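Local atomic coordinates of phosphoribosylaminoimidazole-succinocarboxamide synthase (Saccharomyces cerevisiae, PDB entry 2CNQ), a protein that catalyses the ATP-dependent condensation of 4-carboxy-5-aminoimidazole ribotide with L-aspartate to form SAICAR in de novo purine biosynthesis. Residues V44-I50 / G274-M280. Numbering follows the deposited sequence.
Sequences VIMENSI and GVNGVKM
How two chain segments can be joined without a shared sheet is well illustrated where 44-50, which starts as the short strand 44-45 and continues as loop, runs alongside 274-280, part of the loop between helices 261-269 and 282-300. Both run in the same direction, with CA atoms 6.0 Å apart at Val44 and Gly274 and 4.4 Å at Glu47 and Gly277. Asn48, with chi1 near +60° and chi2 of -24°, turns the polar edge of its carboxamide to the backbone of Met280: Met280 N donates to Asn48 OD1 (2.8 Å) and Asn48 ND2 to Met280 O (2.9 Å), a two-point pairing that resembles the bonds one residue makes to a neighbouring strand. Just before it, Glu47 N donates to Val278 O at 2.7 Å. The Met280 side chain (m, t, m), the most buried by the contact, turns inward, its SD 3.9 Å from Met46 CG and its CE 3.7 Å from Ile50 CD1; Leu263 and Val285 from the flanking helices and Ile39 extend this apolar cluster. At the other end Val44, chi1 t, makes van der Waals contacts through CG1 with Val275 O (3.3 Å) and Asn276 ND2 (3.4 Å). Gly274 (phi/psi 83/-11) and Gly277 (67/28) have glycine-favouring positive phi; a CB at Gly274 would also jam against the preceding carbonyl O. The side chain of Ile45 lies about 6 Å from a bound ADP. One direct backbone bond, one amide pair and two waters, both donating to Ile45 O and linking it to Val275 O, Val278 N, Gly277 N and Asn276 ND2, thus join the segments over a methionine-rich apolar floor.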
# COMPACT_ATOMS: atom_id res chain seq x y z
N VAL A 44 -7.83 -12.54 0.17
CA VAL A 44 -8.53 -13.17 -0.90
C VAL A 44 -8.95 -12.13 -1.88
O VAL A 44 -9.45 -11.08 -1.53
CB VAL A 44 -9.78 -13.79 -0.28
CG1 VAL A 44 -10.59 -14.42 -1.32
CG2 VAL A 44 -9.39 -14.77 0.83
N ILE A 45 -8.77 -12.43 -3.15
CA ILE A 45 -9.09 -11.53 -4.20
C ILE A 45 -10.56 -11.62 -4.47
O ILE A 45 -11.13 -12.68 -4.53
CB ILE A 45 -8.30 -11.90 -5.44
CG1 ILE A 45 -6.81 -11.81 -5.16
CG2 ILE A 45 -8.64 -10.99 -6.58
CD1 ILE A 45 -5.97 -12.41 -6.22
N MET A 46 -11.20 -10.49 -4.65
CA MET A 46 -12.58 -10.48 -5.02
C MET A 46 -12.72 -11.00 -6.42
O MET A 46 -11.82 -10.95 -7.22
CB MET A 46 -13.14 -9.08 -4.98
CG MET A 46 -13.09 -8.43 -3.62
SD MET A 46 -14.02 -9.24 -2.35
CE MET A 46 -12.73 -10.09 -1.49
N GLU A 47 -13.91 -11.46 -6.75
CA GLU A 47 -14.15 -11.93 -8.09
C GLU A 47 -14.05 -10.83 -9.08
O GLU A 47 -13.52 -11.01 -10.15
CB GLU A 47 -15.54 -12.52 -8.20
CG GLU A 47 -15.88 -13.05 -9.51
CD GLU A 47 -14.92 -14.13 -9.89
OE1 GLU A 47 -14.41 -14.85 -9.01
OE2 GLU A 47 -14.69 -14.29 -11.10
N ASN A 48 -14.61 -9.69 -8.74
CA ASN A 48 -14.66 -8.58 -9.62
C ASN A 48 -13.70 -7.51 -9.20
O ASN A 48 -13.15 -7.50 -8.13
CB ASN A 48 -16.08 -8.08 -9.78
CG ASN A 48 -16.78 -7.76 -8.50
OD1 ASN A 48 -16.48 -8.27 -7.44
ND2 ASN A 48 -17.80 -6.93 -8.62
N SER A 49 -13.47 -6.62 -10.12
CA SER A 49 -12.47 -5.62 -10.00
C SER A 49 -13.09 -4.27 -9.68
O SER A 49 -14.29 -4.07 -9.71
CB SER A 49 -11.70 -5.61 -11.32
OG SER A 49 -10.72 -6.69 -11.39
N ILE A 50 -12.22 -3.35 -9.34
CA ILE A 50 -12.59 -1.96 -9.15
C ILE A 50 -11.98 -1.23 -10.32
O ILE A 50 -10.78 -1.08 -10.38
CB ILE A 50 -12.04 -1.41 -7.85
CG1 ILE A 50 -12.45 -2.20 -6.61
CG2 ILE A 50 -12.42 0.03 -7.71
CD1 ILE A 50 -13.89 -2.26 -6.30
N GLY A 274 -12.90 -13.81 3.73
CA GLY A 274 -12.21 -15.03 3.47
C GLY A 274 -12.74 -15.85 2.35
O GLY A 274 -12.10 -16.79 1.95
N VAL A 275 -13.90 -15.51 1.83
CA VAL A 275 -14.53 -16.29 0.80
C VAL A 275 -13.95 -15.91 -0.54
O VAL A 275 -13.81 -14.76 -0.84
CB VAL A 275 -16.02 -16.06 0.81
CG1 VAL A 275 -16.69 -16.88 -0.27
CG2 VAL A 275 -16.63 -16.42 2.15
N ASN A 276 -13.60 -16.90 -1.34
CA ASN A 276 -13.13 -16.68 -2.68
C ASN A 276 -14.26 -16.45 -3.62
O ASN A 276 -15.37 -16.88 -3.40
CB ASN A 276 -12.32 -17.88 -3.14
CG ASN A 276 -11.02 -17.99 -2.40
OD1 ASN A 276 -10.93 -18.53 -1.32
ND2 ASN A 276 -10.01 -17.38 -2.94
N GLY A 277 -13.95 -15.78 -4.70
CA GLY A 277 -14.91 -15.56 -5.73
C GLY A 277 -16.04 -14.67 -5.31
O GLY A 277 -17.11 -14.78 -5.88
N VAL A 278 -15.85 -13.76 -4.37
CA VAL A 278 -16.92 -12.90 -3.95
C VAL A 278 -17.13 -11.83 -4.98
O VAL A 278 -16.22 -11.12 -5.35
CB VAL A 278 -16.65 -12.29 -2.60
CG1 VAL A 278 -17.62 -11.19 -2.28
CG2 VAL A 278 -16.70 -13.36 -1.55
N LYS A 279 -18.36 -11.70 -5.39
CA LYS A 279 -18.74 -10.66 -6.28
C LYS A 279 -19.22 -9.51 -5.46
O LYS A 279 -20.25 -9.58 -4.80
CB LYS A 279 -19.84 -11.14 -7.21
CG LYS A 279 -20.18 -10.09 -8.27
CD LYS A 279 -20.10 -10.59 -9.73
CE LYS A 279 -20.00 -9.43 -10.73
NZ LYS A 279 -21.19 -8.59 -10.68
N MET A 280 -18.45 -8.45 -5.44
CA MET A 280 -18.90 -7.27 -4.79
C MET A 280 -20.07 -6.76 -5.55
O MET A 280 -19.97 -6.58 -6.75
CB MET A 280 -17.83 -6.22 -4.84
CG MET A 280 -16.60 -6.55 -4.06
SD MET A 280 -15.32 -5.36 -4.33
CE MET A 280 -14.88 -5.78 -6.00
O HOH W 1 -13.44 -13.17 -3.10
O HOH W 2 -11.22 -15.27 -5.13